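Putative two-component sensor histidine kinase protein (Sinorhizobium meliloti, PDB 3HCY) probably phosphorylates itself on histidine with ATP as a light-responsive, flavin-binding sensor kinase, of which this chain is the GAF domain. Local coordinates at residues Leu43-His54 and Leu81-Ile90. Numbering follows the deposited sequence.
Sequences LSEHYQRAVDGH and LKESIVGEGI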
loop_
_atom_site.group_PDB
_atom_site.type_symbol
_atom_site.label_atom_id
_atom_site.label_comp_id
_atom_site.label_asym_id
_atom_site.label_seq_id
_atom_site.Cartn_x
_atom_site.Cartn_y
_atom_site.Cartn_z
ATOM N N LEU A 43 -11.532 -17.156 -2.343
ATOM C CA LEU A 43 -11.264 -18.284 -3.192
ATOM C C LEU A 43 -11.350 -19.519 -2.304
ATOM O O LEU A 43 -11.000 -19.487 -1.112
ATOM C CB LEU A 43 -9.833 -18.206 -3.772
ATOM C CG LEU A 43 -9.591 -16.984 -4.673
ATOM C CD1 LEU A 43 -8.200 -16.986 -5.294
ATOM C CD2 LEU A 43 -10.680 -16.864 -5.750
ATOM N N SER A 44 -11.782 -20.624 -2.906
ATOM C CA SER A 44 -11.701 -21.904 -2.232
ATOM C C SER A 44 -10.287 -22.504 -2.466
ATOM O O SER A 44 -9.601 -22.200 -3.469
ATOM C CB SER A 44 -12.758 -22.836 -2.785
ATOM O OG SER A 44 -12.339 -23.185 -4.078
ATOM N N GLU A 45 -9.902 -23.404 -1.559
ATOM C CA GLU A 45 -8.708 -24.215 -1.722
ATOM C C GLU A 45 -8.782 -25.070 -2.953
ATOM O O GLU A 45 -7.821 -25.206 -3.693
ATOM C CB GLU A 45 -8.558 -25.062 -0.503
ATOM C CG GLU A 45 -8.127 -24.180 0.670
ATOM C CD GLU A 45 -8.110 -24.880 2.021
ATOM O OE1 GLU A 45 -8.586 -26.045 2.143
ATOM O OE2 GLU A 45 -7.603 -24.240 2.974
ATOM N N HIS A 46 -9.961 -25.590 -3.229
ATOM C CA HIS A 46 -10.140 -26.330 -4.443
ATOM C C HIS A 46 -9.634 -25.508 -5.586
ATOM O O HIS A 46 -8.861 -25.993 -6.386
ATOM C CB HIS A 46 -11.585 -26.647 -4.651
ATOM C CG HIS A 46 -11.838 -27.501 -5.845
ATOM N ND1 HIS A 46 -11.647 -28.870 -5.834
ATOM C CD2 HIS A 46 -12.302 -27.190 -7.085
ATOM C CE1 HIS A 46 -11.981 -29.363 -7.022
ATOM N NE2 HIS A 46 -12.372 -28.364 -7.801
ATOM N N TYR A 47 -10.048 -24.245 -5.659
ATOM C CA TYR A 47 -9.578 -23.393 -6.740
ATOM C C TYR A 47 -8.084 -23.229 -6.655
ATOM O O TYR A 47 -7.399 -23.199 -7.660
ATOM C CB TYR A 47 -10.232 -22.017 -6.699
ATOM C CG TYR A 47 -9.744 -21.049 -7.800
ATOM C CD1 TYR A 47 -8.884 -20.008 -7.504
ATOM C CD2 TYR A 47 -10.158 -21.177 -9.127
ATOM C CE1 TYR A 47 -8.447 -19.129 -8.489
ATOM C CE2 TYR A 47 -9.714 -20.282 -10.114
ATOM C CZ TYR A 47 -8.854 -19.264 -9.776
ATOM O OH TYR A 47 -8.374 -18.372 -10.728
ATOM N N GLN A 48 -7.577 -23.090 -5.451
ATOM C CA GLN A 48 -6.191 -22.709 -5.303
ATOM C C GLN A 48 -5.265 -23.828 -5.785
ATOM O O GLN A 48 -4.314 -23.558 -6.540
ATOM C CB GLN A 48 -5.907 -22.279 -3.847
ATOM C CG GLN A 48 -6.635 -20.995 -3.488
ATOM C CD GLN A 48 -6.469 -20.553 -2.088
ATOM O OE1 GLN A 48 -6.202 -21.365 -1.202
ATOM N NE2 GLN A 48 -6.645 -19.280 -1.855
ATOM N N ARG A 49 -5.584 -25.072 -5.392
ATOM C CA ARG A 49 -4.864 -26.254 -5.850
ATOM C C ARG A 49 -5.004 -26.374 -7.350
ATOM O O ARG A 49 -4.065 -26.676 -8.059
ATOM C CB ARG A 49 -5.440 -27.497 -5.207
ATOM C CG ARG A 49 -5.210 -27.671 -3.690
ATOM C CD ARG A 49 -5.564 -29.137 -3.216
ATOM N NE ARG A 49 -7.002 -29.497 -3.407
ATOM C CZ ARG A 49 -8.012 -29.245 -2.545
ATOM N NH1 ARG A 49 -7.820 -28.639 -1.360
ATOM N NH2 ARG A 49 -9.239 -29.616 -2.874
ATOM N N ALA A 50 -6.208 -26.092 -7.819
ATOM C CA ALA A 50 -6.582 -26.195 -9.216
ATOM C C ALA A 50 -5.668 -25.423 -10.120
ATOM O O ALA A 50 -5.263 -25.915 -11.152
ATOM C CB ALA A 50 -7.992 -25.691 -9.409
ATOM N N VAL A 51 -5.325 -24.209 -9.761
ATOM C CA VAL A 51 -4.763 -23.292 -10.731
ATOM C C VAL A 51 -3.375 -22.801 -10.468
ATOM O O VAL A 51 -2.970 -21.808 -11.024
ATOM C CB VAL A 51 -5.578 -22.039 -10.741
ATOM C CG1 VAL A 51 -6.991 -22.369 -10.942
ATOM C CG2 VAL A 51 -5.442 -21.381 -9.442
ATOM N N ASP A 52 -2.657 -23.443 -9.580
ATOM C CA ASP A 52 -1.298 -23.056 -9.339
ATOM C C ASP A 52 -0.572 -23.255 -10.667
ATOM O O ASP A 52 -1.053 -23.987 -11.520
ATOM C CB ASP A 52 -0.726 -23.960 -8.266
ATOM C CG ASP A 52 -1.094 -23.524 -6.886
ATOM O OD1 ASP A 52 -0.983 -22.337 -6.607
ATOM O OD2 ASP A 52 -1.477 -24.355 -6.060
ATOM N N GLY A 53 0.567 -22.599 -10.855
ATOM C CA GLY A 53 1.337 -22.800 -12.060
ATOM C C GLY A 53 1.504 -21.599 -12.949
ATOM O O GLY A 53 2.549 -20.969 -12.930
ATOM N N HIS A 54 0.475 -21.289 -13.733
ATOM C CA HIS A 54 0.538 -20.222 -14.745
ATOM C C HIS A 54 0.965 -18.870 -14.248
ATOM O O HIS A 54 0.351 -18.317 -13.364
ATOM C CB HIS A 54 -0.810 -19.996 -15.440
ATOM C CG HIS A 54 -1.343 -21.189 -16.162
ATOM N ND1 HIS A 54 -0.765 -21.693 -17.301
ATOM C CD2 HIS A 54 -2.401 -21.986 -15.892
ATOM C CE1 HIS A 54 -1.451 -22.743 -17.713
ATOM N NE2 HIS A 54 -2.451 -22.936 -16.877
ATOM N N LEU A 81 -8.548 -24.479 -17.802
ATOM C CA LEU A 81 -8.262 -23.352 -16.914
ATOM C C LEU A 81 -9.420 -22.359 -16.901
ATOM O O LEU A 81 -9.711 -21.749 -15.868
ATOM C CB LEU A 81 -6.974 -22.660 -17.360
ATOM C CG LEU A 81 -6.419 -21.383 -16.674
ATOM C CD1 LEU A 81 -6.067 -21.700 -15.214
ATOM C CD2 LEU A 81 -5.253 -20.738 -17.387
ATOM N N LYS A 82 -10.064 -22.184 -18.054
ATOM C CA LYS A 82 -11.362 -21.554 -18.101
ATOM C C LYS A 82 -12.415 -22.335 -17.313
ATOM O O LYS A 82 -13.203 -21.763 -16.625
ATOM C CB LYS A 82 -11.791 -21.360 -19.540
ATOM C CG LYS A 82 -13.140 -20.624 -19.714
ATOM C CD LYS A 82 -13.533 -20.395 -21.202
ATOM C CE LYS A 82 -14.900 -19.678 -21.406
ATOM N NZ LYS A 82 -15.255 -19.468 -22.867
ATOM N N GLU A 83 -12.401 -23.647 -17.355
ATOM C CA GLU A 83 -13.369 -24.398 -16.557
ATOM C C GLU A 83 -13.112 -24.182 -15.089
ATOM O O GLU A 83 -14.041 -24.135 -14.278
ATOM C CB GLU A 83 -13.331 -25.893 -16.892
ATOM C CG GLU A 83 -14.343 -26.791 -16.086
ATOM C CD GLU A 83 -15.805 -26.223 -15.987
ATOM O OE1 GLU A 83 -16.387 -25.847 -17.037
ATOM O OE2 GLU A 83 -16.383 -26.172 -14.853
ATOM N N SER A 84 -11.841 -24.050 -14.740
ATOM C CA SER A 84 -11.472 -23.872 -13.342
ATOM C C SER A 84 -11.983 -22.552 -12.810
ATOM O O SER A 84 -12.500 -22.495 -11.699
ATOM C CB SER A 84 -9.971 -23.979 -13.149
ATOM O OG SER A 84 -9.654 -25.248 -12.609
ATOM N N ILE A 85 -11.863 -21.500 -13.616
ATOM C CA ILE A 85 -12.307 -20.183 -13.174
ATOM C C ILE A 85 -13.844 -20.177 -13.028
ATOM O O ILE A 85 -14.371 -19.943 -11.956
ATOM C CB ILE A 85 -11.913 -19.100 -14.165
ATOM C CG1 ILE A 85 -10.428 -18.770 -14.011
ATOM C CG2 ILE A 85 -12.867 -17.862 -13.993
ATOM C CD1 ILE A 85 -9.770 -18.411 -15.343
ATOM N N VAL A 86 -14.550 -20.468 -14.118
ATOM C CA VAL A 86 -15.978 -20.406 -14.103
ATOM C C VAL A 86 -16.554 -21.357 -13.040
ATOM O O VAL A 86 -17.411 -20.974 -12.270
ATOM C CB VAL A 86 -16.629 -20.535 -15.567
ATOM C CG1 VAL A 86 -18.074 -20.583 -15.481
ATOM C CG2 VAL A 86 -16.094 -19.500 -16.526
ATOM N N GLY A 87 -16.028 -22.552 -12.897
ATOM C CA GLY A 87 -16.575 -23.418 -11.871
ATOM C C GLY A 87 -16.401 -22.889 -10.473
ATOM O O GLY A 87 -17.183 -23.240 -9.564
ATOM N N GLU A 88 -15.368 -22.066 -10.293
ATOM C CA GLU A 88 -15.175 -21.347 -9.026
ATOM C C GLU A 88 -16.208 -20.263 -8.858
ATOM O O GLU A 88 -16.458 -19.797 -7.751
ATOM C CB GLU A 88 -13.764 -20.730 -8.956
ATOM C CG GLU A 88 -13.404 -19.914 -7.672
ATOM C CD GLU A 88 -13.431 -20.721 -6.395
ATOM O OE1 GLU A 88 -13.255 -21.934 -6.498
ATOM O OE2 GLU A 88 -13.646 -20.152 -5.296
ATOM N N GLY A 89 -16.837 -19.865 -9.954
ATOM C CA GLY A 89 -17.856 -18.833 -9.896
ATOM C C GLY A 89 -17.375 -17.449 -10.293
ATOM O O GLY A 89 -18.110 -16.499 -10.059
ATOM N N ILE A 90 -16.179 -17.340 -10.901
ATOM C CA ILE A 90 -15.543 -16.051 -11.275
ATOM C C ILE A 90 -15.776 -15.710 -12.768
ATOM O O ILE A 90 -15.670 -16.603 -13.625
ATOM C CB ILE A 90 -14.006 -16.131 -11.059
ATOM C CG1 ILE A 90 -13.687 -16.227 -9.573
ATOM C CG2 ILE A 90 -13.229 -14.991 -11.790
ATOM C CD1 ILE A 90 -12.435 -17.085 -9.286
#
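Glu-88, in the last turn of helix 79-88, reaches across to Ser-44 and Tyr-47 at the start of helix 45-50, and its side chain can be followed atom by atom. Glu-88 CB packs 3.6 Å from Tyr-47 CD2. Glu-88 CG, anti to the backbone N, also lies against that ring, by Tyr-47 CG and CD2. The chain then bends at chi2 (62°), which turns the carboxylate past Tyr-47 CB toward Ser-44. Glu-88 OE1 accepts from Ser-44 OG at 2.9 Å, on its syn side. Glu-88 OE2 takes the backbone N-H of Ser-44 (Ser-44 N to Glu-88 OE2 3.1 Å), which arrives 42° out of the carboxylate plane. Ser-44 is the N-cap of helix 45-50: its OG also accepts from Tyr-47 N. The glutamate thus holds a residue that is itself capping a helix. Arg-23 of strand 23-29 forms a salt bridge with Glu-88 OE2, and both it and the helix N-terminus would tend to stabilise the negative charge.

Tyr-47 projects between the segments. Ile-90 CD1 lies over one ring face, toward the rim and 4.2 Å from Tyr-47 CZ; Val-51 CG1, from its own segment, lies over the opposite face, also toward the rim, while Ser-84 O sits at the edge, in the ring plane. Farther along, Ala-50 CB meets Ser-84 OG at 3.6 Å, and His-54 CD2 comes 3.5 Å from Leu-81 CD2.

The two helix segments run nearly antiparallel, at 167° and 10.2 Å between axes. A Schellman motif at Gly-89 ends helix 79-88. Within this GAF domain the pair packs on one face of the antiparallel sheet: Leu-43, Tyr-47 and Ile-90 converge on Tyr-111 of strand 104-112, and Val-51 rests on Phe-37 of strand 35-41.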